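Local coordinates for protein sortase (Actinomyces oris, PDB 5UTT) that probably acts as a sortase, a cysteine transpeptidase that cleaves sorting signals of surface proteins and joins them to an amino group on the Gram-positive cell surface, at residues P18-V23 against Q68-V73; G26-M31 against P46-T51; T115-V120 against L161-H166; D141-L146 against H166-Y171. All coordinates share one frame; numbering follows the deposited sequence.

Contact 1. Residues P18-V23 against Q68-V73; sequences PVMEQV and QQLGEV
Gln-69 reaches Met-20 and Gln-22 through two torsions: CG lies anti to the carbonyl carbon (chi1 -52°), and a bend at chi2 brings CD alongside Gln-22. The root of the chain sits close to the backbone, with Gln-69 CB 3.3 Å from Met-20 O. Farther out, the amide crosses the extended Gln-22, and Gln-69 NE2 comes within 3.7 Å of Gln-22 CB. The two amide planes are turned 27° against each other, and this is packing, not an amide-amide bond. Gln-69 OE1 instead accepts a hydrogen bond from a water at 2.7 Å, and that water accepts one from Val-23 N.

The one direct hydrogen bond runs from Met-20 N to Leu-70 O, 2.9 Å long and straight at 180°. Beside it Met-20 CG rests on Leu-70 CB at 3.7 Å, the two side chains pointing the same way. On the other flank Val-19 CG1 lies 3.9 Å from Glu-72 CB.

Residues 69 to 72 form a type II beta turn with Gly-71 at its third position. The backbone bond from Glu-72 N to Gln-69 O closes it, and Glu-72 OE1 fastens it further by accepting Gln-69 N at 2.9 Å. The N-terminal loop is therefore docked on a turn closed by two internal bonds, held there by one strong backbone bond, a water bridge and a thin apolar layer.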
loop_
_atom_site.group_PDB
_atom_site.type_symbol
_atom_site.label_atom_id
_atom_site.label_comp_id
_atom_site.label_asym_id
_atom_site.label_seq_id
_atom_site.Cartn_x
_atom_site.Cartn_y
_atom_site.Cartn_z
ATOM N N PRO A 18 3.659 7.429 -14.333
ATOM C CA PRO A 18 4.986 7.909 -14.000
ATOM C C PRO A 18 5.591 7.070 -12.876
ATOM O O PRO A 18 4.868 6.630 -11.974
ATOM C CB PRO A 18 4.751 9.358 -13.555
ATOM C CG PRO A 18 3.366 9.693 -13.943
ATOM C CD PRO A 18 2.609 8.409 -14.024
ATOM N N VAL A 19 6.904 6.843 -12.932
ATOM C CA VAL A 19 7.577 6.048 -11.927
ATOM C C VAL A 19 8.151 6.996 -10.894
ATOM O O VAL A 19 8.741 8.009 -11.243
ATOM C CB VAL A 19 8.683 5.168 -12.519
ATOM C CG1 VAL A 19 9.382 4.380 -11.417
ATOM C CG2 VAL A 19 8.089 4.193 -13.538
ATOM N N MET A 20 7.949 6.688 -9.626
ATOM C CA MET A 20 8.581 7.497 -8.577
ATOM C C MET A 20 10.073 7.168 -8.490
ATOM O O MET A 20 10.467 6.010 -8.567
ATOM C CB MET A 20 7.914 7.236 -7.231
ATOM C CG MET A 20 6.454 7.627 -7.139
ATOM S SD MET A 20 6.147 9.374 -7.353
ATOM C CE MET A 20 6.577 9.996 -5.727
ATOM N N GLU A 21 10.891 8.196 -8.281
ATOM C CA GLU A 21 12.323 8.029 -8.020
ATOM C C GLU A 21 12.509 7.571 -6.577
ATOM O O GLU A 21 11.782 8.013 -5.707
ATOM C CB GLU A 21 13.048 9.365 -8.206
ATOM C CG GLU A 21 12.964 9.881 -9.641
ATOM C CD GLU A 21 13.841 11.085 -9.920
ATOM O OE1 GLU A 21 14.244 11.799 -8.957
ATOM O OE2 GLU A 21 14.124 11.313 -11.127
ATOM N N GLN A 22 13.461 6.676 -6.345
ATOM C CA GLN A 22 13.811 6.248 -4.988
ATOM C C GLN A 22 14.247 7.430 -4.140
ATOM O O GLN A 22 14.975 8.308 -4.599
ATOM C CB GLN A 22 14.920 5.194 -5.041
ATOM C CG GLN A 22 15.401 4.656 -3.701
ATOM C CD GLN A 22 16.265 3.423 -3.888
ATOM O OE1 GLN A 22 16.737 3.162 -4.993
ATOM N NE2 GLN A 22 16.419 2.625 -2.839
ATOM N N VAL A 23 13.806 7.442 -2.897
ATOM C CA VAL A 23 14.151 8.507 -1.940
ATOM C C VAL A 23 14.931 7.891 -0.770
ATOM O O VAL A 23 14.968 6.655 -0.603
ATOM C CB VAL A 23 12.891 9.258 -1.402
ATOM C CG1 VAL A 23 12.141 9.950 -2.518
ATOM C CG2 VAL A 23 11.965 8.327 -0.602
ATOM N N GLN A 68 10.181 -2.712 -5.403
ATOM C CA GLN A 68 10.170 -1.744 -6.482
ATOM C C GLN A 68 9.542 -0.412 -6.073
ATOM O O GLN A 68 8.869 -0.293 -5.016
ATOM C CB GLN A 68 9.499 -2.321 -7.740
ATOM C CG GLN A 68 10.365 -3.328 -8.440
ATOM C CD GLN A 68 10.612 -4.557 -7.626
ATOM O OE1 GLN A 68 9.682 -5.297 -7.293
ATOM N NE2 GLN A 68 11.865 -4.812 -7.319
ATOM N N GLN A 69 9.821 0.620 -6.864
ATOM C CA GLN A 69 9.281 1.934 -6.599
ATOM C C GLN A 69 7.824 2.011 -7.065
ATOM O O GLN A 69 7.350 1.205 -7.887
ATOM C CB GLN A 69 10.128 3.032 -7.246
ATOM C CG GLN A 69 11.615 2.983 -6.936
ATOM C CD GLN A 69 11.929 2.897 -5.441
ATOM O OE1 GLN A 69 11.262 3.530 -4.596
ATOM N NE2 GLN A 69 12.949 2.101 -5.096
ATOM N N LEU A 70 7.109 2.990 -6.520
ATOM C CA LEU A 70 5.720 3.210 -6.874
ATOM C C LEU A 70 5.580 3.544 -8.367
ATOM O O LEU A 70 6.272 4.424 -8.915
ATOM C CB LEU A 70 5.138 4.317 -6.006
ATOM C CG LEU A 70 3.682 4.685 -6.237
ATOM C CD1 LEU A 70 2.751 3.502 -6.074
ATOM C CD2 LEU A 70 3.325 5.821 -5.284
ATOM N N GLY A 71 4.719 2.785 -9.022
ATOM C CA GLY A 71 4.560 2.879 -10.471
ATOM C C GLY A 71 5.450 1.985 -11.294
ATOM O O GLY A 71 5.179 1.809 -12.493
ATOM N N GLU A 72 6.544 1.483 -10.711
ATOM C CA GLU A 72 7.492 0.638 -11.433
ATOM C C GLU A 72 6.956 -0.782 -11.632
ATOM O O GLU A 72 6.256 -1.367 -10.773
ATOM C CB GLU A 72 8.832 0.607 -10.684
ATOM C CG GLU A 72 9.945 -0.176 -11.335
ATOM C CD GLU A 72 11.267 -0.046 -10.601
ATOM O OE1 GLU A 72 11.266 0.207 -9.368
ATOM O OE2 GLU A 72 12.329 -0.246 -11.257
ATOM N N VAL A 73 7.258 -1.348 -12.800
ATOM C CA VAL A 73 6.936 -2.718 -12.990
ATOM C C VAL A 73 7.557 -3.621 -11.887
ATOM O O VAL A 73 8.791 -3.683 -11.674
ATOM C CB VAL A 73 7.343 -3.215 -14.407
ATOM C CG1 VAL A 73 7.242 -4.716 -14.462
ATOM C CG2 VAL A 73 6.477 -2.561 -15.476
HETATM O O HOH W 1 11.571 5.159 -2.474
#

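Contact 2. Residues G26-M31 against P46-T51; sequences GETIGM and PIMEGT
Pro-46 starts the pairing with its CA, which makes a 3.5 Å CA-H...O contact to Gly-30 O, while Met-31 packs beside it on the same side of the sheet. Next comes Ile-47, whose N gives a straight 2.8 Å bond to that same Gly-30 O. Ile-47 O faces two residues at once: Ile-29 N donates to it at 2.7 Å, and Gly-30 N adds a weak bond at 3.4 Å. This is a classic beta bulge, in the hairpin of strands 28-33 and 45-49. On the face carrying Ile-47, its CG2 lies 4.3 Å from Ile-29 CD1, and both isoleucines reach Phe-76 of strand 74-79.

Met-48 turns to the other face, where its extended chain crosses Thr-28 obliquely and Met-48 CG passes 3.6 Å from Thr-28 OG1. Glu-49 closes the series: its N donates to Glu-27 O at 3.0 Å and its O accepts Gly-26 N. A bend at chi2 (73°) carries CD round, and Glu-49 OE1 lies 3.8 Å from Ile-29 CD1 while bonding His-63 ND1.

The buried Glu-49 carboxylate is thus satisfied at OE1 by the imidazole and packs beside the Ile-29 methyl, a setting in which the two ionisable groups could influence each other.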
loop_
_atom_site.group_PDB
_atom_site.type_symbol
_atom_site.label_atom_id
_atom_site.label_comp_id
_atom_site.label_asym_id
_atom_site.label_seq_id
_atom_site.Cartn_x
_atom_site.Cartn_y
_atom_site.Cartn_z
ATOM N N GLY A 26 13.297 7.164 5.462
ATOM C CA GLY A 26 12.460 8.027 6.255
ATOM C C GLY A 26 11.851 9.215 5.530
ATOM O O GLY A 26 11.073 9.925 6.133
ATOM N N GLU A 27 12.138 9.394 4.238
ATOM C CA GLU A 27 11.558 10.491 3.465
ATOM C C GLU A 27 10.186 10.043 2.961
ATOM O O GLU A 27 9.940 8.845 2.776
ATOM C CB GLU A 27 12.446 10.852 2.294
ATOM C CG GLU A 27 13.853 11.185 2.766
ATOM C CD GLU A 27 14.784 11.656 1.673
ATOM O OE1 GLU A 27 14.693 11.193 0.507
ATOM O OE2 GLU A 27 15.633 12.514 1.995
ATOM N N THR A 28 9.290 11.001 2.761
ATOM C CA THR A 28 7.888 10.674 2.424
ATOM C C THR A 28 7.754 10.461 0.911
ATOM O O THR A 28 8.333 11.222 0.109
ATOM C CB THR A 28 6.935 11.753 2.917
ATOM O OG1 THR A 28 7.099 11.900 4.350
ATOM C CG2 THR A 28 5.475 11.427 2.620
ATOM N N ILE A 29 7.018 9.426 0.568
ATOM C CA ILE A 29 6.751 9.047 -0.852
ATOM C C ILE A 29 5.363 9.553 -1.249
ATOM O O ILE A 29 5.119 9.953 -2.407
ATOM C CB ILE A 29 6.791 7.521 -1.010
ATOM C CG1 ILE A 29 8.128 6.947 -0.528
ATOM C CG2 ILE A 29 6.504 7.146 -2.476
ATOM C CD1 ILE A 29 8.259 5.439 -0.636
ATOM N N GLY A 30 4.406 9.510 -0.322
ATOM C CA GLY A 30 3.031 9.848 -0.692
ATOM C C GLY A 30 2.103 9.589 0.469
ATOM O O GLY A 30 2.572 9.477 1.617
ATOM N N MET A 31 0.802 9.532 0.168
ATOM C CA MET A 31 -0.223 9.141 1.160
ATOM C C MET A 31 -1.040 7.964 0.695
ATOM O O MET A 31 -1.277 7.789 -0.553
ATOM C CB MET A 31 -1.153 10.302 1.509
ATOM C CG MET A 31 -0.595 11.254 2.542
ATOM S SD MET A 31 -1.718 12.659 2.700
ATOM C CE MET A 31 -1.206 13.208 4.325
ATOM N N PRO A 46 0.555 8.610 5.781
ATOM C CA PRO A 46 1.786 8.859 4.982
ATOM C C PRO A 46 2.500 7.549 4.699
ATOM O O PRO A 46 2.443 6.621 5.513
ATOM C CB PRO A 46 2.656 9.744 5.894
ATOM C CG PRO A 46 1.776 10.083 7.034
ATOM C CD PRO A 46 0.722 9.077 7.167
ATOM N N ILE A 47 3.097 7.465 3.501
ATOM C CA ILE A 47 3.999 6.421 3.145
ATOM C C ILE A 47 5.424 6.938 3.097
ATOM O O ILE A 47 5.733 7.885 2.348
ATOM C CB ILE A 47 3.655 5.823 1.756
ATOM C CG1 ILE A 47 2.181 5.367 1.707
ATOM C CG2 ILE A 47 4.571 4.639 1.500
ATOM C CD1 ILE A 47 1.682 5.059 0.274
ATOM N N MET A 48 6.300 6.286 3.842
ATOM C CA MET A 48 7.726 6.689 3.910
ATOM C C MET A 48 8.660 5.567 3.523
ATOM O O MET A 48 8.309 4.394 3.670
ATOM C CB MET A 48 8.074 7.239 5.315
ATOM C CG MET A 48 7.367 8.509 5.635
ATOM S SD MET A 48 7.561 8.839 7.399
ATOM C CE MET A 48 6.308 10.077 7.632
ATOM N N GLU A 49 9.854 5.898 3.046
ATOM C CA GLU A 49 10.862 4.892 2.759
ATOM C C GLU A 49 11.341 4.205 4.032
ATOM O O GLU A 49 11.665 4.868 5.022
ATOM C CB GLU A 49 12.016 5.517 1.973
ATOM C CG GLU A 49 13.130 4.567 1.575
ATOM C CD GLU A 49 12.758 3.609 0.452
ATOM O OE1 GLU A 49 11.590 3.617 -0.022
ATOM O OE2 GLU A 49 13.638 2.824 0.086
ATOM N N GLY A 50 11.380 2.880 4.035
ATOM C CA GLY A 50 11.929 2.133 5.190
ATOM C C GLY A 50 10.894 1.582 6.126
ATOM O O GLY A 50 9.737 2.080 6.187
ATOM N N THR A 51 11.260 0.528 6.847
ATOM C CA THR A 51 10.266 -0.217 7.631
ATOM C C THR A 51 10.651 -0.350 9.077
ATOM O O THR A 51 10.054 -1.149 9.778
ATOM C CB THR A 51 10.023 -1.628 7.123
ATOM O OG1 THR A 51 11.264 -2.377 7.114
ATOM C CG2 THR A 51 9.369 -1.564 5.722
#

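Contact 3. Residues T115-V120 against L161-H166; sequences TGHELV and LRWIVH
His-166 O is approached twice by Thr-115: the backbone N bonds it at 2.8 Å, and OG1 stands 3.2 Å away, a weak bond at most. With chi1 at 57°, OG1 sits between its own backbone N and carbonyl carbon. From here regular antiparallel pairing runs on, Glu-118 exchanging both backbone bonds with Ile-164, and Val-120 both with Arg-162.

One face carries His-117 and Trp-163. Their planes are nearly parallel, 8° apart, but offset, with little overlap; His-117 CD2 comes within 3.4 Å of Trp-163 CZ2, near the rim of each ring. Leu-119 CD2 packs 3.9 Å from CE3 of the same six-membered ring of Trp-163. The pairing joins strands 108-120 and 161-174, neighbours in the curved sheet of the sortase beta-barrel, and His-150 of strand 142-150 meets the indole edge-to-face.

On the opposite face, the Glu-118 carboxylate lies near the His-166 ring, though its exact placement is doubtful; His-166 NE2 bonds Val-127 O. The Val-120 and Ile-164 side chains cross at about a right angle, Val-120 CG2 3.7 Å from Ile-164 CG1. At the far end Arg-162 folds back at chi2, and NH1 donates to Leu-161 O at 3.0 Å from well above that carbonyl plane and also to Asn-159 O.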
loop_
_atom_site.group_PDB
_atom_site.type_symbol
_atom_site.label_atom_id
_atom_site.label_comp_id
_atom_site.label_asym_id
_atom_site.label_seq_id
_atom_site.Cartn_x
_atom_site.Cartn_y
_atom_site.Cartn_z
ATOM N N THR A 115 -6.544 -7.944 -5.612
ATOM C CA THR A 115 -6.607 -9.221 -6.336
ATOM C C THR A 115 -6.834 -10.360 -5.350
ATOM O O THR A 115 -7.324 -11.439 -5.711
ATOM C CB THR A 115 -5.335 -9.474 -7.167
ATOM O OG1 THR A 115 -4.184 -9.446 -6.306
ATOM C CG2 THR A 115 -5.229 -8.461 -8.274
ATOM N N GLY A 116 -6.477 -10.148 -4.087
ATOM C CA GLY A 116 -6.601 -11.212 -3.109
ATOM C C GLY A 116 -5.842 -10.870 -1.824
ATOM O O GLY A 116 -5.113 -9.869 -1.775
ATOM N N HIS A 117 -6.022 -11.702 -0.798
ATOM C CA HIS A 117 -5.218 -11.614 0.420
ATOM C C HIS A 117 -4.624 -12.961 0.791
ATOM O O HIS A 117 -5.082 -14.023 0.311
ATOM C CB HIS A 117 -6.035 -11.041 1.588
ATOM C CG HIS A 117 -6.871 -12.050 2.305
ATOM N ND1 HIS A 117 -8.124 -12.417 1.882
ATOM C CD2 HIS A 117 -6.646 -12.730 3.454
ATOM C CE1 HIS A 117 -8.624 -13.311 2.723
ATOM N NE2 HIS A 117 -7.748 -13.504 3.693
ATOM N N GLU A 118 -3.577 -12.917 1.600
ATOM C CA GLU A 118 -2.900 -14.100 2.092
ATOM C C GLU A 118 -2.688 -13.958 3.577
ATOM O O GLU A 118 -2.463 -12.879 4.038
ATOM C CB GLU A 118 -1.546 -14.216 1.425
ATOM C CG GLU A 118 -1.662 -14.484 -0.057
ATOM C CD GLU A 118 -0.529 -13.965 -0.845
ATOM O OE1 GLU A 118 0.346 -13.245 -0.301
ATOM O OE2 GLU A 118 -0.542 -14.277 -2.067
ATOM N N LEU A 119 -2.754 -15.078 4.291
ATOM C CA LEU A 119 -2.209 -15.192 5.642
ATOM C C LEU A 119 -0.975 -16.101 5.607
ATOM O O LEU A 119 -1.092 -17.280 5.217
ATOM C CB LEU A 119 -3.218 -15.810 6.612
ATOM C CG LEU A 119 -4.096 -14.803 7.334
ATOM C CD1 LEU A 119 -5.115 -15.504 8.220
ATOM C CD2 LEU A 119 -3.244 -13.836 8.162
ATOM N N VAL A 120 0.168 -15.556 5.993
ATOM C CA VAL A 120 1.483 -16.230 5.908
ATOM C C VAL A 120 2.318 -16.098 7.165
ATOM O O VAL A 120 2.089 -15.192 7.981
ATOM C CB VAL A 120 2.332 -15.751 4.712
ATOM C CG1 VAL A 120 1.620 -16.114 3.415
ATOM C CG2 VAL A 120 2.609 -14.266 4.743
ATOM N N LEU A 161 1.421 -14.404 12.705
ATOM C CA LEU A 161 1.171 -14.458 11.255
ATOM C C LEU A 161 1.200 -13.043 10.677
ATOM O O LEU A 161 1.275 -12.064 11.382
ATOM C CB LEU A 161 -0.168 -15.110 10.963
ATOM C CG LEU A 161 -0.377 -16.603 11.277
ATOM C CD1 LEU A 161 -1.755 -17.117 10.861
ATOM C CD2 LEU A 161 0.741 -17.397 10.666
ATOM N N ARG A 162 1.136 -12.969 9.347
ATOM C CA ARG A 162 1.075 -11.672 8.663
ATOM C C ARG A 162 -0.078 -11.673 7.658
ATOM O O ARG A 162 -0.154 -12.556 6.799
ATOM C CB ARG A 162 2.414 -11.353 7.952
ATOM C CG ARG A 162 3.648 -11.398 8.842
ATOM C CD ARG A 162 3.630 -10.245 9.819
ATOM N NE ARG A 162 4.890 -10.126 10.581
ATOM C CZ ARG A 162 5.069 -10.697 11.752
ATOM N NH1 ARG A 162 4.087 -11.466 12.258
ATOM N NH2 ARG A 162 6.218 -10.536 12.415
ATOM N N TRP A 163 -0.951 -10.680 7.752
ATOM C CA TRP A 163 -2.014 -10.484 6.767
ATOM C C TRP A 163 -1.479 -9.638 5.611
ATOM O O TRP A 163 -1.002 -8.512 5.781
ATOM C CB TRP A 163 -3.228 -9.833 7.418
ATOM C CG TRP A 163 -4.441 -9.853 6.552
ATOM C CD1 TRP A 163 -4.645 -9.200 5.355
ATOM C CD2 TRP A 163 -5.682 -10.465 6.883
ATOM N NE1 TRP A 163 -5.936 -9.409 4.915
ATOM C CE2 TRP A 163 -6.579 -10.208 5.834
ATOM C CE3 TRP A 163 -6.109 -11.263 7.953
ATOM C CZ2 TRP A 163 -7.861 -10.699 5.850
ATOM C CZ3 TRP A 163 -7.376 -11.745 7.960
ATOM C CH2 TRP A 163 -8.246 -11.456 6.920
ATOM N N ILE A 164 -1.600 -10.190 4.400
ATOM C CA ILE A 164 -1.025 -9.601 3.193
ATOM C C ILE A 164 -2.155 -9.301 2.213
ATOM O O ILE A 164 -2.979 -10.146 1.963
ATOM C CB ILE A 164 -0.096 -10.571 2.461
ATOM C CG1 ILE A 164 0.889 -11.234 3.425
ATOM C CG2 ILE A 164 0.614 -9.872 1.287
ATOM C CD1 ILE A 164 1.823 -10.254 4.090
ATOM N N VAL A 165 -2.191 -8.078 1.690
ATOM C CA VAL A 165 -3.135 -7.731 0.607
ATOM C C VAL A 165 -2.375 -7.356 -0.653
ATOM O O VAL A 165 -1.524 -6.490 -0.631
ATOM C CB VAL A 165 -4.111 -6.590 0.994
ATOM C CG1 VAL A 165 -5.014 -6.151 -0.180
ATOM C CG2 VAL A 165 -4.970 -7.035 2.131
ATOM N N HIS A 166 -2.751 -7.988 -1.759
ATOM C CA HIS A 166 -2.199 -7.616 -3.078
ATOM C C HIS A 166 -3.219 -6.845 -3.938
ATOM O O HIS A 166 -4.388 -7.207 -3.976
ATOM C CB HIS A 166 -1.784 -8.886 -3.851
ATOM C CG HIS A 166 -0.620 -9.607 -3.261
ATOM N ND1 HIS A 166 -0.641 -10.950 -2.944
ATOM C CD2 HIS A 166 0.580 -9.146 -2.848
ATOM C CE1 HIS A 166 0.522 -11.291 -2.421
ATOM N NE2 HIS A 166 1.272 -10.209 -2.336
#

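Contact 4. Residues D141-L146 against H166-Y171; sequences DRYITL and HAKFAY
Lys-168 meets Asp-141 from an unexpected side: NZ forms a 3.0 Å salt bridge with Asp-141 OD2 while lying 61° out of the carboxylate plane. The lysine gets there fully extended, CG anti to the backbone N (chi1 -176°), and on the way it runs past the Tyr-143 ring. Lys-168 CB makes an off-centre CH-pi contact, 4.3 Å from the centroid of the Tyr-143 ring, and CD passes near the phenolic OH. The ring thus flanks the aliphatic part of the lysine while the ammonium goes on to the aspartate.

Behind these side chains the strands pair antiparallel. Ile-144 and Ala-167 exchange two backbone bonds, and on their shared face Ile-144 CG2 rests 3.7 Å from Ala-167 CB. Farther on, Phe-169 N bonds Arg-142 O at 2.8 Å, and the CB atoms of Phe-169 and Arg-142 touch before the two side chains lead off.

At the other end Thr-145 lies side by side with His-166. Its OG1 comes to 3.0 Å from His-166 CD2, at the ring edge and in the ring plane, and is itself hydrogen-bonded to Asn-75 OD1. Thr-145 and Leu-146 also open the Thr-Leu-x-Thr-Cys signature of sortases.

The hairpin of strands 142-150 and 161-174 is flanked by strand 74-79, which pairs with Tyr-143 and Thr-145, and by strand 108-120, while Ile-144 and Ala-167 pack on Phe-112 of 108-120 and on Ile-101 of strand 100-104.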
loop_
_atom_site.group_PDB
_atom_site.type_symbol
_atom_site.label_atom_id
_atom_site.label_comp_id
_atom_site.label_asym_id
_atom_site.label_seq_id
_atom_site.Cartn_x
_atom_site.Cartn_y
_atom_site.Cartn_z
ATOM N N ASP A 141 3.418 -6.785 -14.546
ATOM C CA ASP A 141 2.396 -5.891 -14.029
ATOM C C ASP A 141 2.928 -5.072 -12.853
ATOM O O ASP A 141 4.032 -5.288 -12.398
ATOM C CB ASP A 141 1.186 -6.704 -13.581
ATOM C CG ASP A 141 0.441 -7.325 -14.748
ATOM O OD1 ASP A 141 0.334 -6.659 -15.800
ATOM O OD2 ASP A 141 -0.059 -8.463 -14.600
ATOM N N ARG A 142 2.145 -4.094 -12.459
ATOM C CA ARG A 142 2.493 -3.222 -11.353
ATOM C C ARG A 142 1.561 -3.557 -10.196
ATOM O O ARG A 142 0.326 -3.481 -10.338
ATOM C CB ARG A 142 2.306 -1.795 -11.804
ATOM C CG ARG A 142 3.223 -1.339 -12.910
ATOM C CD ARG A 142 2.754 -0.020 -13.493
ATOM N NE ARG A 142 3.749 0.469 -14.421
ATOM C CZ ARG A 142 3.894 0.044 -15.673
ATOM N NH1 ARG A 142 3.058 -0.866 -16.193
ATOM N NH2 ARG A 142 4.874 0.554 -16.416
ATOM N N TYR A 143 2.139 -3.945 -9.048
ATOM C CA TYR A 143 1.354 -4.258 -7.849
ATOM C C TYR A 143 1.718 -3.331 -6.717
ATOM O O TYR A 143 2.818 -2.734 -6.701
ATOM C CB TYR A 143 1.608 -5.677 -7.345
ATOM C CG TYR A 143 0.851 -6.745 -8.070
ATOM C CD1 TYR A 143 -0.371 -7.174 -7.605
ATOM C CD2 TYR A 143 1.325 -7.264 -9.260
ATOM C CE1 TYR A 143 -1.088 -8.147 -8.263
ATOM C CE2 TYR A 143 0.624 -8.242 -9.937
ATOM C CZ TYR A 143 -0.603 -8.662 -9.434
ATOM O OH TYR A 143 -1.352 -9.615 -10.059
ATOM N N ILE A 144 0.791 -3.263 -5.775
ATOM C CA ILE A 144 1.085 -2.758 -4.391
ATOM C C ILE A 144 0.802 -3.933 -3.461
ATOM O O ILE A 144 -0.088 -4.741 -3.735
ATOM C CB ILE A 144 0.308 -1.466 -4.015
ATOM C CG1 ILE A 144 0.838 -0.833 -2.687
ATOM C CG2 ILE A 144 -1.188 -1.687 -3.827
ATOM C CD1 ILE A 144 0.271 0.506 -2.320
ATOM N N THR A 145 1.544 -4.011 -2.354
ATOM C CA THR A 145 1.331 -5.044 -1.391
ATOM C C THR A 145 1.303 -4.353 -0.040
ATOM O O THR A 145 2.198 -3.579 0.244
ATOM C CB THR A 145 2.444 -6.104 -1.403
ATOM O OG1 THR A 145 2.415 -6.804 -2.674
ATOM C CG2 THR A 145 2.213 -7.145 -0.347
ATOM N N LEU A 146 0.267 -4.639 0.726
ATOM C CA LEU A 146 0.181 -4.147 2.129
ATOM C C LEU A 146 0.380 -5.304 3.054
ATOM O O LEU A 146 -0.341 -6.327 2.907
ATOM C CB LEU A 146 -1.174 -3.503 2.402
ATOM C CG LEU A 146 -1.374 -1.992 2.159
ATOM C CD1 LEU A 146 -1.071 -1.612 0.753
ATOM C CD2 LEU A 146 -2.792 -1.556 2.524
ATOM N N HIS A 166 -2.751 -7.988 -1.759
ATOM C CA HIS A 166 -2.199 -7.616 -3.078
ATOM C C HIS A 166 -3.219 -6.845 -3.938
ATOM O O HIS A 166 -4.388 -7.207 -3.976
ATOM C CB HIS A 166 -1.784 -8.886 -3.851
ATOM C CG HIS A 166 -0.620 -9.607 -3.261
ATOM N ND1 HIS A 166 -0.641 -10.950 -2.944
ATOM C CD2 HIS A 166 0.580 -9.146 -2.848
ATOM C CE1 HIS A 166 0.522 -11.291 -2.421
ATOM N NE2 HIS A 166 1.272 -10.209 -2.336
ATOM N N ALA A 167 -2.765 -5.801 -4.626
ATOM C CA ALA A 167 -3.603 -5.013 -5.532
ATOM C C ALA A 167 -2.831 -4.736 -6.828
ATOM O O ALA A 167 -1.666 -4.358 -6.810
ATOM C CB ALA A 167 -4.102 -3.716 -4.887
ATOM N N LYS A 168 -3.497 -5.017 -7.946
ATOM C CA LYS A 168 -2.933 -4.788 -9.280
ATOM C C LYS A 168 -3.288 -3.387 -9.806
ATOM O O LYS A 168 -4.412 -2.920 -9.639
ATOM C CB LYS A 168 -3.459 -5.871 -10.224
ATOM C CG LYS A 168 -2.870 -5.795 -11.624
ATOM C CD LYS A 168 -3.221 -7.042 -12.438
ATOM C CE LYS A 168 -2.911 -6.810 -13.896
ATOM N NZ LYS A 168 -3.024 -8.035 -14.733
ATOM N N PHE A 169 -2.337 -2.737 -10.455
ATOM C CA PHE A 169 -2.542 -1.395 -10.974
ATOM C C PHE A 169 -3.739 -1.325 -11.909
ATOM O O PHE A 169 -3.873 -2.206 -12.800
ATOM C CB PHE A 169 -1.257 -0.907 -11.646
ATOM C CG PHE A 169 -1.335 0.499 -12.178
ATOM C CD1 PHE A 169 -1.299 1.605 -11.332
ATOM C CD2 PHE A 169 -1.466 0.717 -13.520
ATOM C CE1 PHE A 169 -1.396 2.894 -11.830
ATOM C CE2 PHE A 169 -1.555 1.984 -14.021
ATOM C CZ PHE A 169 -1.534 3.076 -13.179
ATOM N N ALA A 170 -4.607 -0.324 -11.729
ATOM C CA ALA A 170 -5.801 -0.156 -12.544
ATOM C C ALA A 170 -5.702 1.061 -13.445
ATOM O O ALA A 170 -5.785 0.934 -14.670
ATOM C CB ALA A 170 -7.051 -0.060 -11.673
ATOM N N TYR A 171 -5.502 2.232 -12.861
ATOM C CA TYR A 171 -5.314 3.448 -13.653
ATOM C C TYR A 171 -4.585 4.483 -12.829
ATOM O O TYR A 171 -4.379 4.292 -11.621
ATOM C CB TYR A 171 -6.670 4.001 -14.103
ATOM C CG TYR A 171 -7.586 4.420 -12.986
ATOM C CD1 TYR A 171 -7.527 5.721 -12.478
ATOM C CD2 TYR A 171 -8.499 3.538 -12.437
ATOM C CE1 TYR A 171 -8.366 6.121 -11.468
ATOM C CE2 TYR A 171 -9.347 3.937 -11.416
ATOM C CZ TYR A 171 -9.255 5.236 -10.945
ATOM O OH TYR A 171 -10.062 5.657 -9.937
#

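Overall arrangement
Contacts 3 and 4 lie on successive lengths of strand 161-174 and share His-166, their centres 13 Å apart; Val-165 N bonds Leu-146 O at 2.8 Å, tying the two together. Contact 1 joins contact 4 through Arg-142 NE, 2.7 Å from Gly-71 O, a probable hydrogen bond that links the turn of residues 69-72 to the start of strand 142-150. Contact 1 also touches contact 2, Met-20 CE packing 3.6 Å from Ile-29 O. Contacts 2 and 3 stand on opposite sides of the chain's centre, about 21 Å between centres, yet belong to one sheet. The sortase signature begins within contact 4, and the strand bearing it pairs with residues 161-166 of contact 3.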